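Local coordinates for probable spore coat polysaccharide biosynthesis protein E (Chromobacterium violaceum ATCC 12472, PDB 3G8R) that probably acts as an N-acylneuraminate-9-phosphate synthase, here represented by its zinc-binding TIM-barrel domain of the NeuB family and the smaller SAF domain, at residues A[25-30]-A[81-86]; A[45-50]-A[110-115]. All coordinates share one frame; numbering follows the deposited sequence.

Interaction 1. Residues A[25-30]-A[81-86]; sequences ALIRAI and QKLVAE
Two outer helices of the NeuB-family TIM barrel, 21-33 and 77-89, meet here through Ile27 and Arg28 on one and Leu83 and Glu86 on the other. The segment axes run nearly parallel, with 19° between their N-to-C directions and a closest approach of 10.5 Å. At that separation side chains bridge the helices, with one backbone carbonyl also touched, and only about 203 Å² is buried over both sides. Its inner layer is apolar. CD1 of Ile27 reaches across the groove to the neighbouring helix, where it lies 4.2 Å from Leu83 CD2 and 3.9 Å from the backbone O of Leu83. The same methyl rests 4.1 Å from Glu86 CB, so the base of the acid packs against the isoleucine while its carboxylate serves the outer layer. Ile27 also touches Phe43 of strand 40-47, which ties the helix pair to the barrel wall beneath. Toward solvent, Arg28 and Glu86 close the groove with a salt bridge. The arginine chain is extended from CG to NE, whereas Glu86 bends at chi2 (-71°), and these two shapes bring the charged groups together above the apolar layer. NE and NH2 address different carboxylate oxygens, yet the groups are not coplanar: their planes stand 64° apart. Glu86 OE1 lies almost in the guanidinium plane, but NE comes to it from well above the carboxylate plane. The NE to OE1 bond is 3.1 Å and nearly straight, while the companion bond from Arg28 NH2 to Glu86 OE2 is weak at 3.3 Å.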
ATOM      1  N   ALA A  25     -10.414   3.522  33.667  1.00 43.52           N
ATOM      2  CA  ALA A  25      -9.909   2.137  33.590  1.00 43.98           C
ATOM      3  C   ALA A  25      -9.607   1.690  32.155  1.00 43.36           C
ATOM      4  O   ALA A  25      -8.912   0.686  31.925  1.00 43.94           O
ATOM      5  CB  ALA A  25     -10.878   1.173  34.255  1.00 44.54           C
ATOM      6  N   LEU A  26     -10.121   2.464  31.212  1.00 41.43           N
ATOM      7  CA  LEU A  26      -9.988   2.173  29.834  1.00 40.48           C
ATOM      8  C   LEU A  26      -8.804   2.889  29.232  1.00 41.57           C
ATOM      9  O   LEU A  26      -8.127   2.316  28.384  1.00 42.67           O
ATOM     10  CB  LEU A  26     -11.239   2.621  29.106  1.00 39.82           C
ATOM     11  CG  LEU A  26     -11.036   2.783  27.599  1.00 36.66           C
ATOM     12  CD1 LEU A  26     -10.863   1.415  26.912  1.00 38.74           C
ATOM     13  CD2 LEU A  26     -12.180   3.579  27.009  1.00 38.97           C
ATOM     14  N   ILE A  27      -8.577   4.150  29.603  1.00 41.49           N
ATOM     15  CA  ILE A  27      -7.359   4.847  29.197  1.00 41.50           C
ATOM     16  C   ILE A  27      -6.153   4.034  29.648  1.00 43.12           C
ATOM     17  O   ILE A  27      -5.236   3.774  28.851  1.00 43.86           O
ATOM     18  CB  ILE A  27      -7.260   6.228  29.823  1.00 40.86           C
ATOM     19  CG1 ILE A  27      -8.032   7.239  28.984  1.00 35.39           C
ATOM     20  CG2 ILE A  27      -5.800   6.660  29.989  1.00 34.34           C
ATOM     21  CD1 ILE A  27      -8.728   8.354  29.827  1.00 40.52           C
ATOM     22  N   ARG A  28      -6.182   3.603  30.913  1.00 43.12           N
ATOM     23  CA  ARG A  28      -5.037   2.943  31.534  1.00 43.41           C
ATOM     24  C   ARG A  28      -4.739   1.603  30.894  1.00 42.77           C
ATOM     25  O   ARG A  28      -3.604   1.181  30.871  1.00 43.25           O
ATOM     26  CB  ARG A  28      -5.259   2.751  33.045  1.00 44.08           C
ATOM     27  CG  ARG A  28      -5.223   4.021  33.849  1.00 46.69           C
ATOM     28  CD  ARG A  28      -5.760   3.792  35.250  1.00 45.04           C
ATOM     29  NE  ARG A  28      -5.827   5.052  35.992  1.00 47.96           N
ATOM     30  CZ  ARG A  28      -6.153   5.192  37.282  1.00 45.81           C
ATOM     31  NH1 ARG A  28      -6.459   4.139  38.042  1.00 48.13           N
ATOM     32  NH2 ARG A  28      -6.176   6.411  37.816  1.00 47.87           N
ATOM     33  N   ALA A  29      -5.758   0.920  30.399  1.00 42.54           N
ATOM     34  CA  ALA A  29      -5.520  -0.351  29.721  1.00 43.15           C
ATOM     35  C   ALA A  29      -4.974  -0.069  28.324  1.00 43.80           C
ATOM     36  O   ALA A  29      -4.011  -0.699  27.882  1.00 44.72           O
ATOM     37  CB  ALA A  29      -6.784  -1.196  29.668  1.00 43.09           C
ATOM     38  N   ILE A  30      -5.546   0.912  27.644  1.00 43.35           N
ATOM     39  CA  ILE A  30      -4.955   1.303  26.396  1.00 43.53           C
ATOM     40  C   ILE A  30      -3.489   1.697  26.570  1.00 45.25           C
ATOM     41  O   ILE A  30      -2.675   1.290  25.748  1.00 46.01           O
ATOM     42  CB  ILE A  30      -5.783   2.336  25.624  1.00 42.53           C
ATOM     43  CG1 ILE A  30      -7.167   1.771  25.270  1.00 42.15           C
ATOM     44  CG2 ILE A  30      -5.081   2.760  24.341  1.00 42.03           C
ATOM     45  CD1 ILE A  30      -7.207   0.375  24.655  1.00 41.21           C
ATOM     46  N   GLN A  81     -13.497  17.028  31.969  1.00 50.90           N
ATOM     47  CA  GLN A  81     -12.168  17.559  32.307  1.00 51.04           C
ATOM     48  C   GLN A  81     -11.367  16.515  33.062  1.00 51.00           C
ATOM     49  O   GLN A  81     -10.148  16.483  32.956  1.00 50.72           O
ATOM     50  CB  GLN A  81     -12.260  18.858  33.118  1.00 51.95           C
ATOM     51  CG  GLN A  81     -10.899  19.455  33.608  1.00 72.06           C
ATOM     52  CD  GLN A  81     -10.147  20.308  32.558  1.00 53.73           C
ATOM     53  OE1 GLN A  81     -10.553  21.437  32.243  1.00 72.19           O
ATOM     54  NE2 GLN A  81      -9.033  19.779  32.045  1.00 71.80           N
ATOM     55  N   LYS A  82     -12.048  15.660  33.824  1.00 51.48           N
ATOM     56  CA  LYS A  82     -11.354  14.607  34.576  1.00 51.41           C
ATOM     57  C   LYS A  82     -10.681  13.624  33.619  1.00 50.79           C
ATOM     58  O   LYS A  82      -9.551  13.192  33.858  1.00 51.23           O
ATOM     59  CB  LYS A  82     -12.299  13.863  35.533  1.00 51.90           C
ATOM     60  CG  LYS A  82     -11.849  13.864  37.006  1.00 65.07           C
ATOM     61  CD  LYS A  82     -11.002  12.635  37.438  1.00 53.27           C
ATOM     62  CE  LYS A  82      -9.506  12.707  37.002  1.00 65.05           C
ATOM     63  NZ  LYS A  82      -8.837  14.009  37.342  1.00 53.43           N
ATOM     64  N   LEU A  83     -11.356  13.298  32.518  1.00 49.49           N
ATOM     65  CA  LEU A  83     -10.825  12.309  31.574  1.00 47.88           C
ATOM     66  C   LEU A  83      -9.633  12.868  30.833  1.00 46.92           C
ATOM     67  O   LEU A  83      -8.615  12.197  30.694  1.00 48.00           O
ATOM     68  CB  LEU A  83     -11.899  11.822  30.598  1.00 47.18           C
ATOM     69  CG  LEU A  83     -12.898  10.878  31.257  1.00 46.46           C
ATOM     70  CD1 LEU A  83     -14.051  10.567  30.321  1.00 46.82           C
ATOM     71  CD2 LEU A  83     -12.215   9.601  31.769  1.00 46.76           C
ATOM     72  N   VAL A  84      -9.739  14.112  30.389  1.00 44.83           N
ATOM     73  CA  VAL A  84      -8.587  14.787  29.825  1.00 43.16           C
ATOM     74  C   VAL A  84      -7.412  14.695  30.787  1.00 41.73           C
ATOM     75  O   VAL A  84      -6.271  14.472  30.377  1.00 41.83           O
ATOM     76  CB  VAL A  84      -8.889  16.261  29.562  1.00 43.20           C
ATOM     77  CG1 VAL A  84      -7.618  17.007  29.128  1.00 31.44           C
ATOM     78  CG2 VAL A  84     -10.017  16.392  28.533  1.00 31.90           C
ATOM     79  N   ALA A  85      -7.708  14.847  32.070  1.00 40.61           N
ATOM     80  CA  ALA A  85      -6.684  14.870  33.070  1.00 40.03           C
ATOM     81  C   ALA A  85      -5.886  13.576  32.999  1.00 39.46           C
ATOM     82  O   ALA A  85      -4.663  13.620  32.828  1.00 39.55           O
ATOM     83  CB  ALA A  85      -7.296  15.076  34.409  1.00 40.65           C
ATOM     84  N   GLU A  86      -6.571  12.435  33.078  1.00 39.47           N
ATOM     85  CA  GLU A  86      -5.927  11.136  32.885  1.00 40.21           C
ATOM     86  C   GLU A  86      -5.271  11.033  31.503  1.00 40.37           C
ATOM     87  O   GLU A  86      -4.060  10.815  31.424  1.00 40.79           O
ATOM     88  CB  GLU A  86      -6.895   9.966  33.084  1.00 41.27           C
ATOM     89  CG  GLU A  86      -7.102   9.513  34.535  1.00 59.58           C
ATOM     90  CD  GLU A  86      -5.900   8.784  35.188  1.00 42.92           C
ATOM     91  OE1 GLU A  86      -5.417   7.772  34.621  1.00 59.32           O
ATOM     92  OE2 GLU A  86      -5.476   9.216  36.301  1.00 59.41           O
TER

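Interaction 2. Residues A[45-50]-A[110-115]; sequences LQYRNL and HGIEII
Tyr47 and His110 join through a hydrogen bond between the phenol OH and the imidazole ND1, 2.5 Å apart, in which either could be the donor; the distance is short and its exact value doubtful. The hydroxyl lies in the plane of the histidine ring, at its edge, and ND1 sits close to the tyrosine plane. The two rings are steeply inclined, with planes at 83° and centroids 5.5 Å apart, so the polar bond rather than stacking links them. Tyr47 CG stands anti to the carbonyl carbon (chi1 -81°), and its CB is directed toward the 110-115 segment. Ile112 supplies the apolar part of this first shell. The Tyr47 and Ile112 side chains come from opposite directions, and Ile112 CD1 reaches within 3.4 Å of Tyr47 OH and 3.8 Å of Tyr47 CZ, meeting the ring obliquely.

One shell out, Met80 of helix 77-89 touches Tyr47 and His110, while Ile107 of helix 101-109 touches Tyr47 and Ile112; all three first-shell side chains are buried. Backbone bonds from Tyr47 to Thr97 and Phe99 hold the tyrosine's end of the strand. Beside it, Arg48 NH1 donates to Gln46 OE1 over 2.9 Å, with the oxygen in the guanidinium plane. Gly111 leaves the helical conformation with a positive phi of 61°, and two bonds back into the last turn make a Schellman motif. The turn lies between His110 and Ile112, which both meet Tyr47. The arrangement belongs to a TIM barrel, where the loop leaving helix 101-109 leads into the parallel strand 114-117.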
ATOM      1  N   LEU A  45     -12.216  12.218  22.760  1.00 43.21           N
ATOM      2  CA  LEU A  45     -13.578  12.392  23.273  1.00 42.43           C
ATOM      3  C   LEU A  45     -14.511  13.003  22.257  1.00 43.16           C
ATOM      4  O   LEU A  45     -14.081  13.515  21.231  1.00 43.75           O
ATOM      5  CB  LEU A  45     -13.523  13.347  24.440  1.00 41.54           C
ATOM      6  CG  LEU A  45     -13.308  12.700  25.795  1.00 29.39           C
ATOM      7  CD1 LEU A  45     -13.128  11.204  25.667  1.00 40.94           C
ATOM      8  CD2 LEU A  45     -12.094  13.362  26.386  1.00 41.03           C
ATOM      9  N   GLN A  46     -15.801  12.975  22.555  1.00 43.73           N
ATOM     10  CA  GLN A  46     -16.813  13.611  21.698  1.00 42.87           C
ATOM     11  C   GLN A  46     -17.585  14.615  22.516  1.00 42.62           C
ATOM     12  O   GLN A  46     -18.150  14.268  23.533  1.00 43.15           O
ATOM     13  CB  GLN A  46     -17.769  12.560  21.180  1.00 42.39           C
ATOM     14  CG  GLN A  46     -17.186  11.781  20.034  1.00 53.58           C
ATOM     15  CD  GLN A  46     -18.159  10.807  19.426  1.00 41.87           C
ATOM     16  OE1 GLN A  46     -19.342  10.818  19.737  1.00 53.66           O
ATOM     17  NE2 GLN A  46     -17.660   9.947  18.552  1.00 53.80           N
ATOM     18  N   TYR A  47     -17.603  15.868  22.099  1.00 42.20           N
ATOM     19  CA  TYR A  47     -18.317  16.874  22.861  1.00 41.87           C
ATOM     20  C   TYR A  47     -19.564  17.261  22.143  1.00 42.69           C
ATOM     21  O   TYR A  47     -19.501  17.721  21.008  1.00 43.18           O
ATOM     22  CB  TYR A  47     -17.479  18.123  23.019  1.00 41.44           C
ATOM     23  CG  TYR A  47     -16.456  18.077  24.108  1.00 44.38           C
ATOM     24  CD1 TYR A  47     -16.074  16.874  24.681  1.00 40.70           C
ATOM     25  CD2 TYR A  47     -15.832  19.242  24.529  1.00 40.69           C
ATOM     26  CE1 TYR A  47     -15.120  16.834  25.671  1.00 44.58           C
ATOM     27  CE2 TYR A  47     -14.876  19.213  25.515  1.00 44.53           C
ATOM     28  CZ  TYR A  47     -14.523  18.003  26.085  1.00 40.67           C
ATOM     29  OH  TYR A  47     -13.568  17.954  27.072  1.00 44.73           O
ATOM     30  N   ARG A  48     -20.686  17.040  22.818  1.00 43.26           N
ATOM     31  CA  ARG A  48     -21.998  17.586  22.470  1.00 43.26           C
ATOM     32  C   ARG A  48     -22.576  18.302  23.695  1.00 44.25           C
ATOM     33  O   ARG A  48     -22.549  17.766  24.806  1.00 44.71           O
ATOM     34  CB  ARG A  48     -22.962  16.474  22.070  1.00 42.57           C
ATOM     35  CG  ARG A  48     -22.638  15.784  20.752  1.00 51.08           C
ATOM     36  CD  ARG A  48     -23.542  14.560  20.518  1.00 41.11           C
ATOM     37  NE  ARG A  48     -23.125  13.845  19.326  1.00 49.90           N
ATOM     38  CZ  ARG A  48     -22.136  12.962  19.297  1.00 40.31           C
ATOM     39  NH1 ARG A  48     -21.464  12.669  20.401  1.00 49.77           N
ATOM     40  NH2 ARG A  48     -21.828  12.362  18.162  1.00 49.97           N
ATOM     41  N   ASN A  49     -23.091  19.510  23.496  1.00 44.93           N
ATOM     42  CA  ASN A  49     -23.797  20.215  24.541  1.00 46.14           C
ATOM     43  C   ASN A  49     -25.203  19.708  24.528  1.00 46.87           C
ATOM     44  O   ASN A  49     -26.063  20.246  23.828  1.00 46.27           O
ATOM     45  CB  ASN A  49     -23.793  21.709  24.276  1.00 46.95           C
ATOM     46  CG  ASN A  49     -24.096  22.492  25.501  1.00 62.98           C
ATOM     47  OD1 ASN A  49     -25.201  23.022  25.650  1.00 47.00           O
ATOM     48  ND2 ASN A  49     -23.120  22.547  26.425  1.00 47.65           N
ATOM     49  N   LEU A  50     -25.423  18.645  25.296  1.00 48.41           N
ATOM     50  CA  LEU A  50     -26.651  17.872  25.197  1.00 49.47           C
ATOM     51  C   LEU A  50     -27.921  18.679  25.418  1.00 50.66           C
ATOM     52  O   LEU A  50     -28.969  18.341  24.859  1.00 50.12           O
ATOM     53  CB  LEU A  50     -26.586  16.637  26.085  1.00 49.69           C
ATOM     54  CG  LEU A  50     -26.586  15.292  25.328  1.00 39.90           C
ATOM     55  CD1 LEU A  50     -25.451  15.125  24.333  1.00 49.45           C
ATOM     56  CD2 LEU A  50     -26.578  14.139  26.321  1.00 49.96           C
ATOM     57  N   HIS A 110     -10.733  23.238  28.416  1.00 45.57           N
ATOM     58  CA  HIS A 110     -10.154  22.009  28.878  1.00 44.44           C
ATOM     59  C   HIS A 110      -8.706  21.884  28.470  1.00 43.84           C
ATOM     60  O   HIS A 110      -8.007  20.984  28.917  1.00 43.95           O
ATOM     61  CB  HIS A 110     -10.979  20.867  28.365  1.00 44.70           C
ATOM     62  CG  HIS A 110     -12.287  20.719  29.071  1.00 46.80           C
ATOM     63  ND1 HIS A 110     -13.127  19.643  28.868  1.00 45.33           N
ATOM     64  CD2 HIS A 110     -12.889  21.497  30.003  1.00 45.71           C
ATOM     65  CE1 HIS A 110     -14.199  19.777  29.628  1.00 46.33           C
ATOM     66  NE2 HIS A 110     -14.075  20.887  30.335  1.00 46.12           N
ATOM     67  N   GLY A 111      -8.232  22.812  27.654  1.00 43.98           N
ATOM     68  CA  GLY A 111      -6.847  22.744  27.157  1.00 44.18           C
ATOM     69  C   GLY A 111      -6.578  21.477  26.349  1.00 43.42           C
ATOM     70  O   GLY A 111      -5.510  20.861  26.450  1.00 42.63           O
ATOM     71  N   ILE A 112      -7.571  21.089  25.554  1.00 43.45           N
ATOM     72  CA  ILE A 112      -7.421  20.021  24.585  1.00 43.92           C
ATOM     73  C   ILE A 112      -6.498  20.528  23.481  1.00 44.62           C
ATOM     74  O   ILE A 112      -6.598  21.678  23.103  1.00 45.34           O
ATOM     75  CB  ILE A 112      -8.796  19.590  24.042  1.00 43.30           C
ATOM     76  CG1 ILE A 112      -9.468  18.654  25.053  1.00 35.77           C
ATOM     77  CG2 ILE A 112      -8.662  18.910  22.679  1.00 35.88           C
ATOM     78  CD1 ILE A 112     -10.911  18.930  25.274  1.00 42.21           C
ATOM     79  N   GLU A 113      -5.604  19.670  22.989  1.00 44.76           N
ATOM     80  CA  GLU A 113      -4.559  20.042  22.028  1.00 44.38           C
ATOM     81  C   GLU A 113      -5.012  20.058  20.579  1.00 43.32           C
ATOM     82  O   GLU A 113      -4.470  20.843  19.796  1.00 44.22           O
ATOM     83  CB  GLU A 113      -3.355  19.111  22.146  1.00 45.24           C
ATOM     84  CG  GLU A 113      -2.725  19.065  23.540  1.00 76.33           C
ATOM     85  CD  GLU A 113      -1.777  17.881  23.725  1.00 47.97           C
ATOM     86  OE1 GLU A 113      -0.754  17.806  22.987  1.00 76.53           O
ATOM     87  OE2 GLU A 113      -2.068  17.026  24.604  1.00 76.44           O
ATOM     88  N   ILE A 114      -5.976  19.201  20.225  1.00 41.24           N
ATOM     89  CA  ILE A 114      -6.416  18.999  18.820  1.00 39.99           C
ATOM     90  C   ILE A 114      -7.962  18.852  18.588  1.00 39.03           C
ATOM     91  O   ILE A 114      -8.704  18.347  19.453  1.00 39.09           O
ATOM     92  CB  ILE A 114      -5.684  17.769  18.225  1.00 39.99           C
ATOM     93  CG1 ILE A 114      -4.163  17.987  18.200  1.00 41.58           C
ATOM     94  CG2 ILE A 114      -6.237  17.400  16.832  1.00 42.33           C
ATOM     95  CD1 ILE A 114      -3.311  16.745  17.818  1.00 38.88           C
ATOM     96  N   ILE A 115      -8.426  19.284  17.417  1.00 38.39           N
ATOM     97  CA  ILE A 115      -9.840  19.205  17.060  1.00 39.39           C
ATOM     98  C   ILE A 115     -10.127  18.177  15.969  1.00 39.14           C
ATOM     99  O   ILE A 115      -9.672  18.338  14.847  1.00 39.88           O
ATOM    100  CB  ILE A 115     -10.395  20.595  16.608  1.00 40.41           C
ATOM    101  CG1 ILE A 115     -10.431  21.554  17.797  1.00 41.28           C
ATOM    102  CG2 ILE A 115     -11.809  20.471  15.995  1.00 40.56           C
ATOM    103  CD1 ILE A 115     -10.438  23.032  17.427  1.00 40.25           C
TER

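Interactions 1 and 2 lie on the same side of the chain's centre, with their own centres 14 Å apart. Their segments alternate along the chain, in the order 25-30, 45-50, 81-86, 110-115. Helix 77-89 connects them: Leu83 and Glu86 serve interaction 1, while Val84 touches the side chains of Tyr47 and Ile112. Gln81 OE1 also packs 3.2 Å from His110 CD2. Strand 40-47 is shared as well, since Phe43 touches Ile27 and Tyr47 carries interaction 2. Together the contacts bind early strands and helices into one side of the closed eight-stranded parallel barrel, away from the zinc ligands His202 and His225.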